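Local coordinates for putative oxidoreductase molybdopterin-binding subunit (Sulfolobus tokodaii, PDB 4ZOH), which probably serves as the molybdenum-bearing subunit of a xanthine dehydrogenase-like oxidoreductase, holding the pterin cytosine dinucleotide cofactor at which substrate would be oxidised, at residues G30-F36 with K237-V242; S426-D430 with V542-K547. All coordinates share one frame; numbering follows the deposited sequence.

Interaction 1: residues G30-F36 with K237-V242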
ATOM      1  N   GLY A  30      -5.447  -8.901   0.658  1.00 21.65           N
ATOM      2  CA  GLY A  30      -6.793  -9.431   0.469  1.00 22.42           C
ATOM      3  C   GLY A  30      -7.817  -8.561  -0.234  1.00 22.08           C
ATOM      4  O   GLY A  30      -8.997  -8.795  -0.090  1.00 23.27           O
ATOM      5  N   THR A  31      -7.384  -7.576  -1.009  1.00 21.33           N
ATOM      6  CA  THR A  31      -8.300  -6.676  -1.708  1.00 20.51           C
ATOM      7  C   THR A  31      -9.251  -7.458  -2.593  1.00 20.11           C
ATOM      8  O   THR A  31      -8.811  -8.320  -3.334  1.00 18.52           O
ATOM      9  CB  THR A  31      -7.512  -5.669  -2.593  1.00 21.50           C
ATOM     10  OG1 THR A  31      -6.748  -4.778  -1.729  1.00 20.22           O
ATOM     11  CG2 THR A  31      -8.516  -4.853  -3.424  1.00 17.14           C
ATOM     12  N   LEU A  32     -10.536  -7.170  -2.475  1.00 17.69           N
ATOM     13  CA  LEU A  32     -11.554  -7.758  -3.314  1.00 20.50           C
ATOM     14  C   LEU A  32     -11.989  -6.749  -4.408  1.00 20.34           C
ATOM     15  O   LEU A  32     -11.793  -5.529  -4.253  1.00 22.03           O
ATOM     16  CB  LEU A  32     -12.792  -8.142  -2.458  1.00 21.22           C
ATOM     17  CG  LEU A  32     -12.595  -9.242  -1.392  1.00 21.27           C
ATOM     18  CD1 LEU A  32     -13.837  -9.388  -0.508  1.00 19.11           C
ATOM     19  CD2 LEU A  32     -12.347 -10.537  -2.113  1.00 20.97           C
ATOM     20  N   PHE A  33     -12.559  -7.258  -5.500  1.00 19.50           N
ATOM     21  CA  PHE A  33     -13.000  -6.393  -6.592  1.00 22.37           C
ATOM     22  C   PHE A  33     -14.508  -6.292  -6.618  1.00 23.07           C
ATOM     23  O   PHE A  33     -15.198  -7.300  -6.449  1.00 21.92           O
ATOM     24  CB  PHE A  33     -12.446  -6.846  -7.944  1.00 21.00           C
ATOM     25  CG  PHE A  33     -12.572  -5.790  -8.983  1.00 22.31           C
ATOM     26  CD1 PHE A  33     -13.730  -5.719  -9.806  1.00 19.87           C
ATOM     27  CD2 PHE A  33     -11.572  -4.755  -9.081  1.00 20.64           C
ATOM     28  CE1 PHE A  33     -13.860  -4.689 -10.741  1.00 20.36           C
ATOM     29  CE2 PHE A  33     -11.718  -3.718 -10.008  1.00 19.80           C
ATOM     30  CZ  PHE A  33     -12.856  -3.699 -10.853  1.00 20.90           C
ATOM     31  N   VAL A  34     -14.995  -5.068  -6.823  1.00 22.58           N
ATOM     32  CA  VAL A  34     -16.431  -4.706  -6.769  1.00 22.54           C
ATOM     33  C   VAL A  34     -16.881  -4.203  -8.145  1.00 24.29           C
ATOM     34  O   VAL A  34     -16.244  -3.319  -8.721  1.00 24.22           O
ATOM     35  CB  VAL A  34     -16.650  -3.641  -5.658  1.00 21.97           C
ATOM     36  CG1 VAL A  34     -18.096  -3.141  -5.531  1.00 18.41           C
ATOM     37  CG2 VAL A  34     -16.188  -4.185  -4.291  1.00 20.70           C
ATOM     38  N   ALA A  35     -17.978  -4.745  -8.665  1.00 21.58           N
ATOM     39  CA  ALA A  35     -18.583  -4.199  -9.882  1.00 21.77           C
ATOM     40  C   ALA A  35     -20.064  -3.950  -9.608  1.00 25.06           C
ATOM     41  O   ALA A  35     -20.665  -4.645  -8.761  1.00 26.16           O
ATOM     42  CB  ALA A  35     -18.356  -5.161 -11.060  1.00 17.89           C
ATOM     43  N   PHE A  36     -20.651  -2.974 -10.311  1.00 22.27           N
ATOM     44  CA  PHE A  36     -22.056  -2.686 -10.198  1.00 23.05           C
ATOM     45  C   PHE A  36     -22.865  -3.207 -11.381  1.00 26.12           C
ATOM     46  O   PHE A  36     -22.445  -3.066 -12.526  1.00 30.72           O
ATOM     47  CB  PHE A  36     -22.299  -1.196  -9.964  1.00 20.90           C
ATOM     48  CG  PHE A  36     -21.715  -0.706  -8.691  1.00 21.09           C
ATOM     49  CD1 PHE A  36     -22.556  -0.394  -7.582  1.00 20.06           C
ATOM     50  CD2 PHE A  36     -20.306  -0.551  -8.560  1.00 19.40           C
ATOM     51  CE1 PHE A  36     -22.037   0.054  -6.382  1.00 19.77           C
ATOM     52  CE2 PHE A  36     -19.787  -0.089  -7.335  1.00 18.89           C
ATOM     53  CZ  PHE A  36     -20.637   0.199  -6.248  1.00 19.73           C
ATOM     54  N   LYS A 237     -12.798  -6.403   4.408  1.00 24.78           N
ATOM     55  CA  LYS A 237     -11.683  -6.560   3.484  1.00 21.79           C
ATOM     56  C   LYS A 237     -11.590  -5.248   2.709  1.00 23.52           C
ATOM     57  O   LYS A 237     -12.558  -4.469   2.657  1.00 20.87           O
ATOM     58  CB  LYS A 237     -11.865  -7.732   2.517  1.00 24.39           C
ATOM     59  CG  LYS A 237     -12.216  -9.089   3.135  1.00 25.58           C
ATOM     60  CD  LYS A 237     -10.960  -9.772   3.652  1.00 29.59           C
ATOM     61  CE  LYS A 237     -11.347 -11.015   4.450  1.00 33.36           C
ATOM     62  NZ  LYS A 237     -10.129 -11.811   4.719  1.00 36.87           N
ATOM     63  N   PRO A 238     -10.390  -4.940   2.189  1.00 22.42           N
ATOM     64  CA  PRO A 238     -10.337  -3.844   1.247  1.00 20.61           C
ATOM     65  C   PRO A 238     -11.094  -4.196  -0.068  1.00 21.56           C
ATOM     66  O   PRO A 238     -11.131  -5.350  -0.482  1.00 18.89           O
ATOM     67  CB  PRO A 238      -8.847  -3.697   0.969  1.00 19.45           C
ATOM     68  CG  PRO A 238      -8.143  -4.481   2.060  1.00 18.75           C
ATOM     69  CD  PRO A 238      -9.073  -5.613   2.351  1.00 19.44           C
ATOM     70  N   LEU A 239     -11.729  -3.186  -0.655  1.00 18.10           N
ATOM     71  CA  LEU A 239     -12.649  -3.371  -1.758  1.00 19.27           C
ATOM     72  C   LEU A 239     -12.238  -2.301  -2.781  1.00 19.75           C
ATOM     73  O   LEU A 239     -12.254  -1.090  -2.460  1.00 18.48           O
ATOM     74  CB  LEU A 239     -14.074  -3.028  -1.261  1.00 19.10           C
ATOM     75  CG  LEU A 239     -14.720  -3.857  -0.096  1.00 20.89           C
ATOM     76  CD1 LEU A 239     -16.211  -3.444  -0.015  1.00 18.88           C
ATOM     77  CD2 LEU A 239     -14.600  -5.384  -0.243  1.00 17.11           C
ATOM     78  N   LYS A 240     -11.865  -2.779  -3.968  1.00 18.53           N
ATOM     79  CA  LYS A 240     -11.456  -1.957  -5.106  1.00 20.44           C
ATOM     80  C   LYS A 240     -12.608  -1.889  -6.100  1.00 19.79           C
ATOM     81  O   LYS A 240     -13.143  -2.925  -6.534  1.00 18.70           O
ATOM     82  CB  LYS A 240     -10.233  -2.612  -5.818  1.00 18.50           C
ATOM     83  CG  LYS A 240      -9.789  -1.962  -7.129  1.00 19.42           C
ATOM     84  CD  LYS A 240      -9.026  -0.634  -6.860  1.00 20.98           C
ATOM     85  CE  LYS A 240      -7.618  -0.809  -6.252  1.00 19.78           C
ATOM     86  NZ  LYS A 240      -6.753  -1.519  -7.286  1.00 18.19           N
ATOM     87  N   TRP A 241     -12.974  -0.674  -6.469  1.00 17.24           N
ATOM     88  CA  TRP A 241     -13.956  -0.524  -7.501  1.00 17.87           C
ATOM     89  C   TRP A 241     -13.325   0.258  -8.693  1.00 19.28           C
ATOM     90  O   TRP A 241     -12.828   1.409  -8.489  1.00 17.63           O
ATOM     91  CB  TRP A 241     -15.117   0.309  -6.952  1.00 16.05           C
ATOM     92  CG  TRP A 241     -16.014   0.808  -8.101  1.00 17.70           C
ATOM     93  CD1 TRP A 241     -16.688   0.049  -8.996  1.00 17.38           C
ATOM     94  CD2 TRP A 241     -16.245   2.178  -8.497  1.00 17.23           C
ATOM     95  NE1 TRP A 241     -17.394   0.868  -9.892  1.00 16.46           N
ATOM     96  CE2 TRP A 241     -17.144   2.164  -9.587  1.00 16.65           C
ATOM     97  CE3 TRP A 241     -15.825   3.417  -7.998  1.00 17.04           C
ATOM     98  CZ2 TRP A 241     -17.602   3.367 -10.228  1.00 17.15           C
ATOM     99  CZ3 TRP A 241     -16.334   4.608  -8.594  1.00 16.37           C
ATOM    100  CH2 TRP A 241     -17.189   4.558  -9.712  1.00 15.95           C
ATOM    101  N   VAL A 242     -13.363  -0.322  -9.897  1.00 19.72           N
ATOM    102  CA  VAL A 242     -12.973   0.439 -11.105  1.00 19.29           C
ATOM    103  C   VAL A 242     -13.972   0.120 -12.223  1.00 18.20           C
ATOM    104  O   VAL A 242     -14.011  -0.977 -12.685  1.00 16.98           O
ATOM    105  CB  VAL A 242     -11.540   0.158 -11.587  1.00 20.38           C
ATOM    106  CG1 VAL A 242     -11.193   1.022 -12.821  1.00 19.46           C
ATOM    107  CG2 VAL A 242     -10.536   0.389 -10.467  1.00 18.48           C
TER
HETATM  108  O   HOH W   1     -16.298  -2.369 -11.370  1.00 21.67           O
HETATM  109  O   HOH W   2     -18.779  -1.077 -11.785  1.00 21.03           O
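Leu32 and Lys240 carry the backbone ladder that joins these two parallel strands. Leu32 N gives a hydrogen bond to Pro238 O (2.8 Å). Leu32 O accepts from Lys240 N, so Leu32 bridges Pro238 and Lys240. Val34 N closes the ladder on Lys240 O at 2.8 Å. Beyond it the strands part and water takes over. One water donates to both Val34 O and Val242 O. A second accepts from Phe36 N and from Trp241 NE1, at 3.0 Å from NE1, which satisfies the indole. The edge of the Phe36 ring meets the face of the Trp241 five-membered ring in a T-shaped pair, planes at 83°. Phe33 has CG anti to its backbone N (chi1 -164°), which lays one ring face over Lys240 O and brings CZ to 4.1 Å from Val242 CB. Phe33 CD2 lies 3.8 Å from Lys240 CG. An alanine here would probably open a gap beside Lys240 CG and Val242 CB. The Lys240 chain bends at three torsions to reach salt bridges from NZ to Asp24 and Glu27, while Thr31 OG1 is bonded to Leu28 O. In the sheet, strand 79-85 flanks 32-38 and strand 170-174 flanks 239-241. Helix 88-95 packs on Phe33, and helix 223-235 on Val34, Phe36 and Trp241.

Interaction 2: residues S426-D430 with V542-K547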
ATOM      1  N   SER A 426       5.406  23.538   7.211  1.00 21.22           N
ATOM      2  CA  SER A 426       6.040  22.999   8.398  1.00 22.09           C
ATOM      3  C   SER A 426       7.536  22.848   8.233  1.00 22.12           C
ATOM      4  O   SER A 426       7.992  22.398   7.176  1.00 24.01           O
ATOM      5  CB  SER A 426       5.394  21.628   8.626  1.00 21.64           C
ATOM      6  OG  SER A 426       5.994  20.974   9.684  1.00 22.57           O
ATOM      7  N   VAL A 427       8.314  23.078   9.276  1.00 22.64           N
ATOM      8  CA  VAL A 427       9.773  22.942   9.130  1.00 22.72           C
ATOM      9  C   VAL A 427      10.329  21.972  10.128  1.00 24.29           C
ATOM     10  O   VAL A 427      10.078  22.108  11.343  1.00 26.37           O
ATOM     11  CB  VAL A 427      10.500  24.319   9.296  1.00 24.37           C
ATOM     12  CG1 VAL A 427      12.013  24.179   9.089  1.00 21.58           C
ATOM     13  CG2 VAL A 427       9.861  25.359   8.353  1.00 21.61           C
ATOM     14  N   LYS A 428      11.098  20.986   9.648  1.00 21.66           N
ATOM     15  CA  LYS A 428      11.573  19.914  10.554  1.00 21.79           C
ATOM     16  C   LYS A 428      12.906  20.435  11.213  1.00 25.18           C
ATOM     17  O   LYS A 428      13.492  21.429  10.760  1.00 22.07           O
ATOM     18  CB  LYS A 428      11.820  18.624   9.789  1.00 20.45           C
ATOM     19  CG  LYS A 428      10.588  18.061   9.055  1.00 20.41           C
ATOM     20  CD  LYS A 428      10.719  16.593   8.663  1.00 18.01           C
ATOM     21  CE  LYS A 428       9.312  15.996   8.310  1.00 19.18           C
ATOM     22  NZ  LYS A 428       8.440  15.977   9.533  1.00 15.89           N
ATOM     23  N   TYR A 429      13.364  19.779  12.256  1.00 24.51           N
ATOM     24  CA  TYR A 429      14.572  20.188  12.964  1.00 26.61           C
ATOM     25  C   TYR A 429      15.765  20.356  12.053  1.00 29.28           C
ATOM     26  O   TYR A 429      16.537  21.304  12.300  1.00 25.86           O
ATOM     27  CB  TYR A 429      14.922  19.150  14.009  1.00 28.32           C
ATOM     28  CG  TYR A 429      16.051  19.518  14.943  1.00 30.87           C
ATOM     29  CD1 TYR A 429      15.879  20.434  16.005  1.00 28.53           C
ATOM     30  CD2 TYR A 429      17.298  18.904  14.801  1.00 30.13           C
ATOM     31  CE1 TYR A 429      16.944  20.706  16.875  1.00 32.06           C
ATOM     32  CE2 TYR A 429      18.370  19.210  15.649  1.00 28.51           C
ATOM     33  CZ  TYR A 429      18.183  20.072  16.696  1.00 29.16           C
ATOM     34  OH  TYR A 429      19.272  20.301  17.521  1.00 35.95           O
ATOM     35  N   ASP A 430      15.928  19.435  11.057  1.00 25.66           N
ATOM     36  CA  ASP A 430      17.088  19.459  10.125  1.00 24.57           C
ATOM     37  C   ASP A 430      16.903  20.618   9.130  1.00 27.28           C
ATOM     38  O   ASP A 430      17.832  20.954   8.406  1.00 25.72           O
ATOM     39  CB  ASP A 430      17.271  18.129   9.406  1.00 24.02           C
ATOM     40  CG  ASP A 430      15.908  17.620   8.779  1.00 24.90           C
ATOM     41  OD1 ASP A 430      14.982  17.192   9.527  1.00 23.74           O
ATOM     42  OD2 ASP A 430      15.760  17.751   7.564  1.00 20.41           O
ATOM     43  N   VAL A 542      16.067  27.413  13.153  1.00 35.48           N
ATOM     44  CA  VAL A 542      15.157  26.279  13.193  1.00 27.46           C
ATOM     45  C   VAL A 542      15.547  25.430  14.410  1.00 28.01           C
ATOM     46  O   VAL A 542      14.714  25.144  15.249  1.00 29.46           O
ATOM     47  CB  VAL A 542      15.223  25.472  11.900  1.00 25.84           C
ATOM     48  CG1 VAL A 542      14.500  24.122  12.080  1.00 24.88           C
ATOM     49  CG2 VAL A 542      14.618  26.247  10.729  1.00 23.06           C
ATOM     50  N   LYS A 543      16.814  25.042  14.546  1.00 30.49           N
ATOM     51  CA  LYS A 543      17.208  24.242  15.748  1.00 31.85           C
ATOM     52  C   LYS A 543      16.932  24.899  17.105  1.00 35.57           C
ATOM     53  O   LYS A 543      16.476  24.250  18.084  1.00 34.98           O
ATOM     54  CB  LYS A 543      18.613  23.794  15.634  1.00 30.11           C
ATOM     55  CG  LYS A 543      18.785  23.036  14.358  1.00 31.99           C
ATOM     56  CD  LYS A 543      20.124  22.385  14.371  1.00 33.73           C
ATOM     57  CE  LYS A 543      20.320  21.578  13.098  1.00 32.42           C
ATOM     58  NZ  LYS A 543      21.178  20.475  13.540  1.00 43.52           N
ATOM     59  N   ASN A 544      17.165  26.203  17.138  1.00 37.45           N
ATOM     60  CA  ASN A 544      16.840  27.005  18.292  1.00 40.56           C
ATOM     61  C   ASN A 544      15.348  27.145  18.513  1.00 38.63           C
ATOM     62  O   ASN A 544      14.931  27.217  19.645  1.00 40.00           O
ATOM     63  CB  ASN A 544      17.612  28.355  18.290  1.00 44.66           C
ATOM     64  CG  ASN A 544      19.094  28.145  18.638  1.00 56.32           C
ATOM     65  OD1 ASN A 544      19.438  27.882  19.806  1.00 52.47           O
ATOM     66  ND2 ASN A 544      19.972  28.151  17.611  1.00 52.73           N
ATOM     67  N   ALA A 545      14.536  27.164  17.461  1.00 35.65           N
ATOM     68  CA  ALA A 545      13.081  27.168  17.695  1.00 37.32           C
ATOM     69  C   ALA A 545      12.605  25.922  18.457  1.00 36.83           C
ATOM     70  O   ALA A 545      11.757  26.017  19.333  1.00 34.57           O
ATOM     71  CB  ALA A 545      12.301  27.335  16.389  1.00 38.90           C
ATOM     72  N   PHE A 546      13.166  24.762  18.114  1.00 34.20           N
ATOM     73  CA  PHE A 546      12.842  23.543  18.782  1.00 31.41           C
ATOM     74  C   PHE A 546      13.326  23.576  20.254  1.00 33.98           C
ATOM     75  O   PHE A 546      12.552  23.264  21.182  1.00 29.30           O
ATOM     76  CB  PHE A 546      13.432  22.357  18.007  1.00 30.68           C
ATOM     77  CG  PHE A 546      12.573  21.872  16.850  1.00 26.97           C
ATOM     78  CD1 PHE A 546      11.673  20.792  17.039  1.00 26.95           C
ATOM     79  CD2 PHE A 546      12.676  22.435  15.558  1.00 26.91           C
ATOM     80  CE1 PHE A 546      10.894  20.293  15.986  1.00 26.38           C
ATOM     81  CE2 PHE A 546      11.900  21.935  14.486  1.00 28.09           C
ATOM     82  CZ  PHE A 546      10.989  20.857  14.702  1.00 26.19           C
ATOM     83  N   LYS A 547      14.568  23.991  20.487  1.00 38.33           N
ATOM     84  CA  LYS A 547      15.117  24.102  21.878  1.00 40.19           C
ATOM     85  C   LYS A 547      14.310  25.059  22.765  1.00 38.16           C
ATOM     86  O   LYS A 547      14.162  24.826  23.937  1.00 43.61           O
ATOM     87  CB  LYS A 547      16.580  24.541  21.878  1.00 42.40           C
ATOM     88  CG  LYS A 547      17.584  23.415  21.803  1.00 47.85           C
ATOM     89  CD  LYS A 547      18.938  23.946  21.320  1.00 46.58           C
ATOM     90  CE  LYS A 547      19.515  22.987  20.291  1.00 48.63           C
ATOM     91  NZ  LYS A 547      20.991  23.051  20.169  1.00 55.22           N
TER
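Val427 meets Val542 where the end of a β-strand packs on an α-helix, within a molybdopterin cofactor-binding domain. Val427 CG1 lies 3.7 Å from Val542 CG2, an apolar contact. Val427 O sits at the edge of the Phe546 ring, near its plane. At Lys428 the backbone does the touching: its O lies 3.2 Å from Val542 CG1. Its CB points away from the helix, and NZ is hydrogen-bonded to Thr472 O and Glu476 O of the second subunit. Tyr429 follows and carries most of the contact. Its N approaches Phe546 CE2 but is hydrogen-bonded to Asp477 of the second subunit. Its CB lies over the face of the Phe546 ring, a CH-pi contact 4.2 Å from the centroid. CG stands anti to the backbone N (chi1 -173°), which carries the phenol ring on past Phe546 to Lys543. The edge of this ring points to the Phe546 face in an offset edge-to-face pair, planes at 82°. Asp430 makes a salt bridge to Arg192 of the second subunit. No hydrogen bond joins the two segments, so the fit rests on apolar and ring contacts. The aliphatic chain of Lys543 crosses the tyrosine ring at about a right angle, with Lys543 CG 3.9 Å from the Tyr429 ring centroid and 15° off its normal.

How the interactions relate
From the N terminus, the chain runs through helix 12-16 into strand 32-38, in the hammerhead region. About 200 residues later it returns as strand 239-241, and interaction 1 closes that long loop. This ties the hammerhead region to the first molybdopterin cofactor-binding region, inside one mixed β-sheet. Interaction 2 opens well after this, at the end of strand 420-427, and closes 112 residues on at helix 538-547. Both its segments belong to the second cofactor-binding region. The two loops run in series and neither nest nor cross. The centres of interaction 1 and interaction 2 are about 43 Å apart, and the nearest atoms of interaction 1 and interaction 2 about 27 Å. Interaction 2 fastens a strand end to a helix beside the second subunit; interaction 1 joins two neighbouring strands.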